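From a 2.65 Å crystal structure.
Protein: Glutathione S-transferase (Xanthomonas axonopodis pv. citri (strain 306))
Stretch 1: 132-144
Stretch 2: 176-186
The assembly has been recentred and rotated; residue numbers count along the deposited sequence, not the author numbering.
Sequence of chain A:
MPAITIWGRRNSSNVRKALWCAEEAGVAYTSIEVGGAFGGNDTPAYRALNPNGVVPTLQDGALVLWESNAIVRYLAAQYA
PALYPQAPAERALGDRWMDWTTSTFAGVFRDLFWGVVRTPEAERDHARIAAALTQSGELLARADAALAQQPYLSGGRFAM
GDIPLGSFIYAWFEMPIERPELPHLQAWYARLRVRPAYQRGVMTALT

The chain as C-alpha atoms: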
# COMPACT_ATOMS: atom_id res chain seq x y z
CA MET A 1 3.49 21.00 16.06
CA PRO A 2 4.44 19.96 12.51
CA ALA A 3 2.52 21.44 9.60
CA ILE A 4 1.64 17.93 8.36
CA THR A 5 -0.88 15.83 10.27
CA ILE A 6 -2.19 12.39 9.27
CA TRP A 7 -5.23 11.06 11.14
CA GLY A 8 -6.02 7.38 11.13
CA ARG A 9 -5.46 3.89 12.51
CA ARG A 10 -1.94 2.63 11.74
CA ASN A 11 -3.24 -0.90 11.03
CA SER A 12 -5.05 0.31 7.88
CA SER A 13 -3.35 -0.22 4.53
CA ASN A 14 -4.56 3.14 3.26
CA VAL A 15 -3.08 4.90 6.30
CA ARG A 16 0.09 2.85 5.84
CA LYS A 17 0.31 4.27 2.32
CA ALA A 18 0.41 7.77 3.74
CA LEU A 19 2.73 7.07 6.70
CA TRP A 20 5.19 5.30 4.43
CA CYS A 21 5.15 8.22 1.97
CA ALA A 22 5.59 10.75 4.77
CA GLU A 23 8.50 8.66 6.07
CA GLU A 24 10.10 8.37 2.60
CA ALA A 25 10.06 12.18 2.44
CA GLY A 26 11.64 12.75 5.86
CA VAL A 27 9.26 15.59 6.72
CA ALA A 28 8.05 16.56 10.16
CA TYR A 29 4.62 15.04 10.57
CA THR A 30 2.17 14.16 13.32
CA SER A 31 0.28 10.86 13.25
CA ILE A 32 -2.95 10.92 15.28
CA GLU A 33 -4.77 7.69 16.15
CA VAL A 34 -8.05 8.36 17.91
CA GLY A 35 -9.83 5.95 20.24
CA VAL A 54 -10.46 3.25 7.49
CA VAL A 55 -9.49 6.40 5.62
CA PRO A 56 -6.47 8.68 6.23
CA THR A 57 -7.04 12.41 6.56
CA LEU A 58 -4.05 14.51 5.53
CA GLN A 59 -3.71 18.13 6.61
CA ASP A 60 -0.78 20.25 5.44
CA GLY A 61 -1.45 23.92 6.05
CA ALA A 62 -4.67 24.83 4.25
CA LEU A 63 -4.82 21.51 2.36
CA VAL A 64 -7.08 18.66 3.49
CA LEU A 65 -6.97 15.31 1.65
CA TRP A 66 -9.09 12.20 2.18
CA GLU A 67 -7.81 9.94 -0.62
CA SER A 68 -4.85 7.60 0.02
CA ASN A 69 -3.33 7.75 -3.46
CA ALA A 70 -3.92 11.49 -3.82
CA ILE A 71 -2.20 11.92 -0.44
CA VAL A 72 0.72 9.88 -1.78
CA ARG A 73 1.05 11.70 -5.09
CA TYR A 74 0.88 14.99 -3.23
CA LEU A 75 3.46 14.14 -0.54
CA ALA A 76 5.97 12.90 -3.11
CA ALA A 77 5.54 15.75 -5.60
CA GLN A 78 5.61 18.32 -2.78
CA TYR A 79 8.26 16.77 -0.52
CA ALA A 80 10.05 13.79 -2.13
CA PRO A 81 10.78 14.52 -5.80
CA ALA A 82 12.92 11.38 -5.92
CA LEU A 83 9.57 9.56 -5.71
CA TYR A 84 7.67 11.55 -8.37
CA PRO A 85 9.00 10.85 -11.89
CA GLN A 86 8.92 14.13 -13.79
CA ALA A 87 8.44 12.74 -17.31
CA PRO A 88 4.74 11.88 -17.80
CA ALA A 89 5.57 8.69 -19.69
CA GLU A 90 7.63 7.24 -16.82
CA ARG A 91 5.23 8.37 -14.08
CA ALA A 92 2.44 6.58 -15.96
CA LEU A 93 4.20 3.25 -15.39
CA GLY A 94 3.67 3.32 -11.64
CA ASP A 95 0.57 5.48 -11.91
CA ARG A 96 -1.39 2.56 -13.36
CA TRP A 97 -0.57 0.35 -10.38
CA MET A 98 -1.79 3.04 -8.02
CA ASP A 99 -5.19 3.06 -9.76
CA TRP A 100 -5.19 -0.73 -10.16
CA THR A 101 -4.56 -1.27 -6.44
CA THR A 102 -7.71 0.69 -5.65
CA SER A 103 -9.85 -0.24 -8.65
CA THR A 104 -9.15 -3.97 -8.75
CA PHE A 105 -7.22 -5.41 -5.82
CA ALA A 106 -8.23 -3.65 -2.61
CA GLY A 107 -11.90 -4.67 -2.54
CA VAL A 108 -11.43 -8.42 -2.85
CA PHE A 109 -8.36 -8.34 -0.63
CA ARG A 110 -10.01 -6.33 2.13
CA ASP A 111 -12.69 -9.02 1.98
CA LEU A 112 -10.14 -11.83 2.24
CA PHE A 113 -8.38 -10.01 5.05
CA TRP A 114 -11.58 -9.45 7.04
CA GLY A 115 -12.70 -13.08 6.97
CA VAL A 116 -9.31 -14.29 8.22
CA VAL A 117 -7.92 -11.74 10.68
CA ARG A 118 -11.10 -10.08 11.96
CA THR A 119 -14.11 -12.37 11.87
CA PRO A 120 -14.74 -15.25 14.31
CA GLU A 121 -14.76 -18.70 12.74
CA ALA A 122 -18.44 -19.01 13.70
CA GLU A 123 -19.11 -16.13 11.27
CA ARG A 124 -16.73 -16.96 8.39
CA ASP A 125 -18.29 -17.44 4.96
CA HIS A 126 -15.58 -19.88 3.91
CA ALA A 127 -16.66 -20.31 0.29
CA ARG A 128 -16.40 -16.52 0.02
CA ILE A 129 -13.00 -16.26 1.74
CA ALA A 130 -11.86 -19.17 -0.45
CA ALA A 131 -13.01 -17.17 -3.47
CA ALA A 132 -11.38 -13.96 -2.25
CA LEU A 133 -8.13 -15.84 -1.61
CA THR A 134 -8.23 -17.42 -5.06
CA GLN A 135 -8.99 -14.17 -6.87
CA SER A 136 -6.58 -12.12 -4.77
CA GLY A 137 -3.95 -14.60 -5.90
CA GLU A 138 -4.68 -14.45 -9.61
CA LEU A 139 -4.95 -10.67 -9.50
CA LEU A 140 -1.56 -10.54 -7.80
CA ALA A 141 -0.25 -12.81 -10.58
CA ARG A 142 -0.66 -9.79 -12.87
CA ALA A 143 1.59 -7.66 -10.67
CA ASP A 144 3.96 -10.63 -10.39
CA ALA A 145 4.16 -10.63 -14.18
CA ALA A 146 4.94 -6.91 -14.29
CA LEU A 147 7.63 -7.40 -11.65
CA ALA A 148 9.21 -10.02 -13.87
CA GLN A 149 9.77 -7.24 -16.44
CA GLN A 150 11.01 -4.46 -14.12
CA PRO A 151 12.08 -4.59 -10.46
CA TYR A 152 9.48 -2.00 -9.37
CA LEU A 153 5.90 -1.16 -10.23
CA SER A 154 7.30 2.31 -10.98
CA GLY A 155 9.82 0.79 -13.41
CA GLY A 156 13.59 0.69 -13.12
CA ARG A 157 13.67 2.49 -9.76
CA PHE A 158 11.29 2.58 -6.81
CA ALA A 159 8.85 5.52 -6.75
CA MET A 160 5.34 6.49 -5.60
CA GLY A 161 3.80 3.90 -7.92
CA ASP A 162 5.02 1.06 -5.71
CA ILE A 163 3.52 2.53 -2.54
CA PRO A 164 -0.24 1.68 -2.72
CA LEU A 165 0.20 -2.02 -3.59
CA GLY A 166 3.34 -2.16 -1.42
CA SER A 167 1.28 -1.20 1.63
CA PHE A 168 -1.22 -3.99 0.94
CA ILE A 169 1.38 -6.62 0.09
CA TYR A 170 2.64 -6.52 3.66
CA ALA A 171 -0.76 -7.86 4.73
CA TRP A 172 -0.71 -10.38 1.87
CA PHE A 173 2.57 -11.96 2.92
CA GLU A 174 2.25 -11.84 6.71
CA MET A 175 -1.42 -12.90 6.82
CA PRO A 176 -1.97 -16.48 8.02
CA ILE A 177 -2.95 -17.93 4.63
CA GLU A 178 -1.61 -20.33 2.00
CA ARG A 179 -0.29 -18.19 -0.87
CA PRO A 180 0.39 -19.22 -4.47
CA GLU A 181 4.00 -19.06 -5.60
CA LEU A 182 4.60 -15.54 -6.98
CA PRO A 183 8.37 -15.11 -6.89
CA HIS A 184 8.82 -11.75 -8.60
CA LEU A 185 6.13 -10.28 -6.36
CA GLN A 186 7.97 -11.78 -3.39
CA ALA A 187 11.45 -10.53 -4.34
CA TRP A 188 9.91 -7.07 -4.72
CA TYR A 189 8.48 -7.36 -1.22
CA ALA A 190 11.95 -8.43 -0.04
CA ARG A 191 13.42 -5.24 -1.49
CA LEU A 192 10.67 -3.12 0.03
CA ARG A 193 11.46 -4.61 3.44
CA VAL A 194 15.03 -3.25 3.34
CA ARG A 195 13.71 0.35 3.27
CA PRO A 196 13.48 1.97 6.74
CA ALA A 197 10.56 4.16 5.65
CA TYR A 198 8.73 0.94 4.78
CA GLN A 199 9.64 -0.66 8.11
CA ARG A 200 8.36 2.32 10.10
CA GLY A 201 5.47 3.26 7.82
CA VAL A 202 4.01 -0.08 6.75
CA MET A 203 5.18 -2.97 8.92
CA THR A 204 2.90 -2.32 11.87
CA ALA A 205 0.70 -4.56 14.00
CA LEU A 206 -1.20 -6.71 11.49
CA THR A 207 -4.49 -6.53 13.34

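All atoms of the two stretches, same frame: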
# COMPACT_ATOMS: atom_id res chain seq x y z
N ALA A 132 -12.26 -15.12 -2.38
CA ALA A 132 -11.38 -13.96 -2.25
C ALA A 132 -9.92 -14.38 -2.35
O ALA A 132 -9.15 -13.80 -3.14
CB ALA A 132 -11.66 -13.25 -0.93
N LEU A 133 -9.52 -15.39 -1.58
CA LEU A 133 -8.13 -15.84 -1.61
C LEU A 133 -7.72 -16.25 -3.02
O LEU A 133 -6.61 -15.93 -3.46
CB LEU A 133 -7.92 -17.00 -0.65
CG LEU A 133 -6.49 -17.57 -0.71
CD1 LEU A 133 -5.50 -16.50 -0.34
CD2 LEU A 133 -6.30 -18.78 0.19
N THR A 134 -8.59 -16.95 -3.73
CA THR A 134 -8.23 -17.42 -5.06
C THR A 134 -8.13 -16.26 -6.04
O THR A 134 -7.24 -16.24 -6.90
CB THR A 134 -9.24 -18.47 -5.54
OG1 THR A 134 -9.10 -19.66 -4.76
CG2 THR A 134 -9.03 -18.79 -7.02
N GLN A 135 -9.02 -15.28 -5.92
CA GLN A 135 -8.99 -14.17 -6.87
C GLN A 135 -7.90 -13.16 -6.51
O GLN A 135 -7.23 -12.63 -7.41
CB GLN A 135 -10.35 -13.48 -6.92
CG GLN A 135 -10.48 -12.60 -8.13
CD GLN A 135 -11.65 -11.67 -8.04
OE1 GLN A 135 -11.63 -10.57 -8.59
NE2 GLN A 135 -12.70 -12.11 -7.34
N SER A 136 -7.75 -12.86 -5.22
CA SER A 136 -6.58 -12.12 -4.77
C SER A 136 -5.32 -12.65 -5.43
O SER A 136 -4.55 -11.89 -6.05
CB SER A 136 -6.47 -12.22 -3.24
OG SER A 136 -7.45 -11.42 -2.60
N GLY A 137 -5.15 -13.97 -5.36
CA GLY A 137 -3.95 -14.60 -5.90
C GLY A 137 -3.77 -14.38 -7.39
O GLY A 137 -2.68 -14.05 -7.86
N GLU A 138 -4.85 -14.57 -8.16
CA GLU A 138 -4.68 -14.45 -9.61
C GLU A 138 -4.62 -13.00 -10.04
O GLU A 138 -4.01 -12.69 -11.07
CB GLU A 138 -5.80 -15.18 -10.36
CG GLU A 138 -5.68 -16.73 -10.35
CD GLU A 138 -4.23 -17.27 -10.39
OE1 GLU A 138 -3.57 -17.14 -11.45
OE2 GLU A 138 -3.75 -17.84 -9.38
N LEU A 139 -5.21 -12.09 -9.28
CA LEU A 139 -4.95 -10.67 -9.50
C LEU A 139 -3.49 -10.35 -9.25
O LEU A 139 -2.83 -9.73 -10.09
CB LEU A 139 -5.85 -9.82 -8.60
CG LEU A 139 -7.33 -9.77 -9.03
CD1 LEU A 139 -8.19 -9.03 -8.00
CD2 LEU A 139 -7.46 -9.15 -10.41
N LEU A 140 -2.96 -10.78 -8.10
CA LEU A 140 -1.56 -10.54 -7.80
C LEU A 140 -0.63 -11.12 -8.87
O LEU A 140 0.45 -10.58 -9.12
CB LEU A 140 -1.22 -11.09 -6.43
CG LEU A 140 -1.73 -10.17 -5.33
CD1 LEU A 140 -1.38 -10.70 -3.95
CD2 LEU A 140 -1.19 -8.75 -5.56
N ALA A 141 -1.04 -12.23 -9.50
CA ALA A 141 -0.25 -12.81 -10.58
C ALA A 141 0.01 -11.79 -11.69
O ALA A 141 1.06 -11.86 -12.35
CB ALA A 141 -0.98 -14.03 -11.15
N ARG A 142 -0.90 -10.84 -11.88
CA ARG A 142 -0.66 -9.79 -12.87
C ARG A 142 0.47 -8.87 -12.44
O ARG A 142 1.35 -8.53 -13.24
CB ARG A 142 -1.95 -9.00 -13.11
CG ARG A 142 -3.02 -9.73 -13.92
CD ARG A 142 -4.37 -9.05 -13.77
NE ARG A 142 -5.50 -9.94 -14.06
CZ ARG A 142 -6.78 -9.60 -13.93
NH1 ARG A 142 -7.11 -8.38 -13.52
NH2 ARG A 142 -7.74 -10.47 -14.22
N ALA A 143 0.47 -8.45 -11.17
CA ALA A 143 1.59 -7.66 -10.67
C ALA A 143 2.88 -8.46 -10.69
O ALA A 143 3.95 -7.93 -11.03
CB ALA A 143 1.26 -7.16 -9.27
N ASP A 144 2.80 -9.75 -10.33
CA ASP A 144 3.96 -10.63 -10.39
C ASP A 144 4.54 -10.66 -11.79
O ASP A 144 5.76 -10.71 -11.97
CB ASP A 144 3.58 -12.05 -9.94
CG ASP A 144 4.77 -13.01 -9.97
OD1 ASP A 144 5.00 -13.66 -11.02
OD2 ASP A 144 5.49 -13.12 -8.95
N PRO A 176 -2.01 -15.01 7.90
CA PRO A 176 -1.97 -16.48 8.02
C PRO A 176 -2.83 -17.15 6.96
O PRO A 176 -3.99 -17.52 7.17
CB PRO A 176 -2.48 -16.71 9.44
CG PRO A 176 -3.45 -15.59 9.66
CD PRO A 176 -2.99 -14.41 8.83
N ILE A 177 -2.27 -17.30 5.75
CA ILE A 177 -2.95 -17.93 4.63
C ILE A 177 -1.93 -18.75 3.84
O ILE A 177 -0.72 -18.62 4.01
CB ILE A 177 -3.61 -16.91 3.69
CG1 ILE A 177 -2.56 -15.92 3.17
CG2 ILE A 177 -4.75 -16.15 4.38
CD1 ILE A 177 -2.90 -15.34 1.82
N GLU A 178 -2.44 -19.61 2.96
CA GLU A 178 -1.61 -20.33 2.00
C GLU A 178 -1.63 -19.55 0.70
O GLU A 178 -2.69 -19.37 0.09
CB GLU A 178 -2.09 -21.77 1.78
CG GLU A 178 -1.03 -22.68 1.16
CD GLU A 178 -1.39 -24.16 1.14
OE1 GLU A 178 -2.60 -24.50 1.18
OE2 GLU A 178 -0.46 -25.00 1.09
N ARG A 179 -0.45 -19.05 0.29
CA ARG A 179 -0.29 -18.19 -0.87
C ARG A 179 0.21 -18.96 -2.08
O ARG A 179 1.04 -19.87 -1.94
CB ARG A 179 0.70 -17.05 -0.58
CG ARG A 179 0.08 -15.88 0.14
CD ARG A 179 1.13 -15.00 0.80
NE ARG A 179 1.93 -15.74 1.77
CZ ARG A 179 1.66 -15.83 3.07
NH1 ARG A 179 2.37 -16.64 3.84
NH2 ARG A 179 0.63 -15.19 3.58
N PRO A 180 -0.24 -18.64 -3.29
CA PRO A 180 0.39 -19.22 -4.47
C PRO A 180 1.80 -18.68 -4.67
O PRO A 180 2.14 -17.59 -4.20
CB PRO A 180 -0.54 -18.78 -5.60
CG PRO A 180 -1.03 -17.46 -5.14
CD PRO A 180 -1.20 -17.59 -3.64
N GLU A 181 2.62 -19.45 -5.37
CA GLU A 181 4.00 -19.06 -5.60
C GLU A 181 4.04 -17.90 -6.59
O GLU A 181 3.67 -18.06 -7.76
CB GLU A 181 4.81 -20.25 -6.10
CG GLU A 181 5.59 -20.98 -5.01
CD GLU A 181 6.98 -20.41 -4.77
OE1 GLU A 181 7.24 -19.27 -5.23
OE2 GLU A 181 7.80 -21.11 -4.13
N LEU A 182 4.46 -16.72 -6.13
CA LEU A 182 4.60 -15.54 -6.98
C LEU A 182 5.96 -14.91 -6.70
O LEU A 182 6.07 -13.96 -5.91
CB LEU A 182 3.47 -14.54 -6.75
CG LEU A 182 2.05 -15.04 -7.05
CD1 LEU A 182 1.06 -14.09 -6.40
CD2 LEU A 182 1.82 -15.17 -8.55
N PRO A 183 7.01 -15.37 -7.38
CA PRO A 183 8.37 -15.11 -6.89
C PRO A 183 8.89 -13.73 -7.23
O PRO A 183 9.76 -13.21 -6.52
CB PRO A 183 9.20 -16.20 -7.59
CG PRO A 183 8.18 -17.06 -8.34
CD PRO A 183 7.04 -16.17 -8.61
N HIS A 184 8.42 -13.13 -8.33
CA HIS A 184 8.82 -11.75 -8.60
C HIS A 184 8.14 -10.80 -7.63
O HIS A 184 8.77 -9.90 -7.06
CB HIS A 184 8.54 -11.40 -10.06
CG HIS A 184 9.09 -12.40 -11.03
ND1 HIS A 184 10.28 -12.21 -11.69
CD2 HIS A 184 8.63 -13.61 -11.41
CE1 HIS A 184 10.53 -13.26 -12.45
NE2 HIS A 184 9.54 -14.13 -12.30
N LEU A 185 6.84 -11.00 -7.41
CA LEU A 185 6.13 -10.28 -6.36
C LEU A 185 6.87 -10.38 -5.03
O LEU A 185 7.02 -9.38 -4.33
CB LEU A 185 4.71 -10.83 -6.23
CG LEU A 185 3.81 -10.05 -5.28
CD1 LEU A 185 3.34 -8.73 -5.91
CD2 LEU A 185 2.63 -10.93 -4.85
N GLN A 186 7.34 -11.58 -4.69
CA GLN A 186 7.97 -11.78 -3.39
C GLN A 186 9.34 -11.10 -3.30
O GLN A 186 9.67 -10.51 -2.26
CB GLN A 186 8.12 -13.28 -3.12
CG GLN A 186 8.89 -13.60 -1.86
CD GLN A 186 8.84 -15.06 -1.51
OE1 GLN A 186 7.92 -15.77 -1.93
NE2 GLN A 186 9.83 -15.53 -0.74

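Stretch 1 is helical throughout, within a helix that extends beyond it at both ends. Stretch 2 runs alongside as an extended loop from P176 to L182, then turns into a helix that starts at P183. The CA atoms of G137 and P180 are 6.5 Å apart. D144 CA and L185 CA are 4.6 Å apart, so the backbones draw together toward the new helix. The two stretches bury 524 Å² in all.

Most backbone amides of stretch 1 are satisfied within its own helix. S136 N donates to A132 O at 2.7 Å, G137 N to L133 O at 3.1 Å, and A141 N to G137 O at 2.9 Å. A132 O also accepts from S136 OG at 3.0 Å. With its backbone paired in this way, the helix meets the loop mainly through apolar groups.

The exception is D144. Its chi1 is t, and its carboxylate reaches the start of the second helix. The first amides of a helix have no preceding turn to supply acceptors, and D144 provides one from a distant part of the chain. L185 N donates to D144 OD2 at 2.9 Å, with a nearly straight N-H...O angle of 173°. H184 N donates to the same oxygen, D144 OD2, at 3.0 Å, but the angle is 120° and the bond is weak. P183 N lies 3.1 Å from D144 OD2 and makes no hydrogen bond, because a proline nitrogen carries no hydrogen. L182 O is 3.2 Å from D144 OD2; both are acceptors, so this is a close approach without a bond. L182 holds the N-cap position, yet its side chain is a hydrocarbon and cannot accept a hydrogen bond. Its carbonyl is used within the helix: Q186 N donates to L182 O at 3.0 Å.

Leucines pack beside this polar site. L182 points toward stretch 1, with its CD1 3.8 Å from L140 CB and its CD2 4.0 Å from A141 CB. L185 CD2 lies 4.1 Å from L140 CD1, and L185 CD1 lies 4.3 Å from A143 CB. These are van der Waals contacts that bury hydrocarbon.

G137 lets the loop come close. Its CA is 4.2 Å from P180 CG, and a CB placed there would point toward stretch 2, only 3.3 Å from that same P180 CG.

Nearer the start of both stretches, L133 CD1 meets I177 CD1 at 3.6 Å. L133 CD2 also lies 3.7 Å from E178 O, a contact without a hydrogen bond.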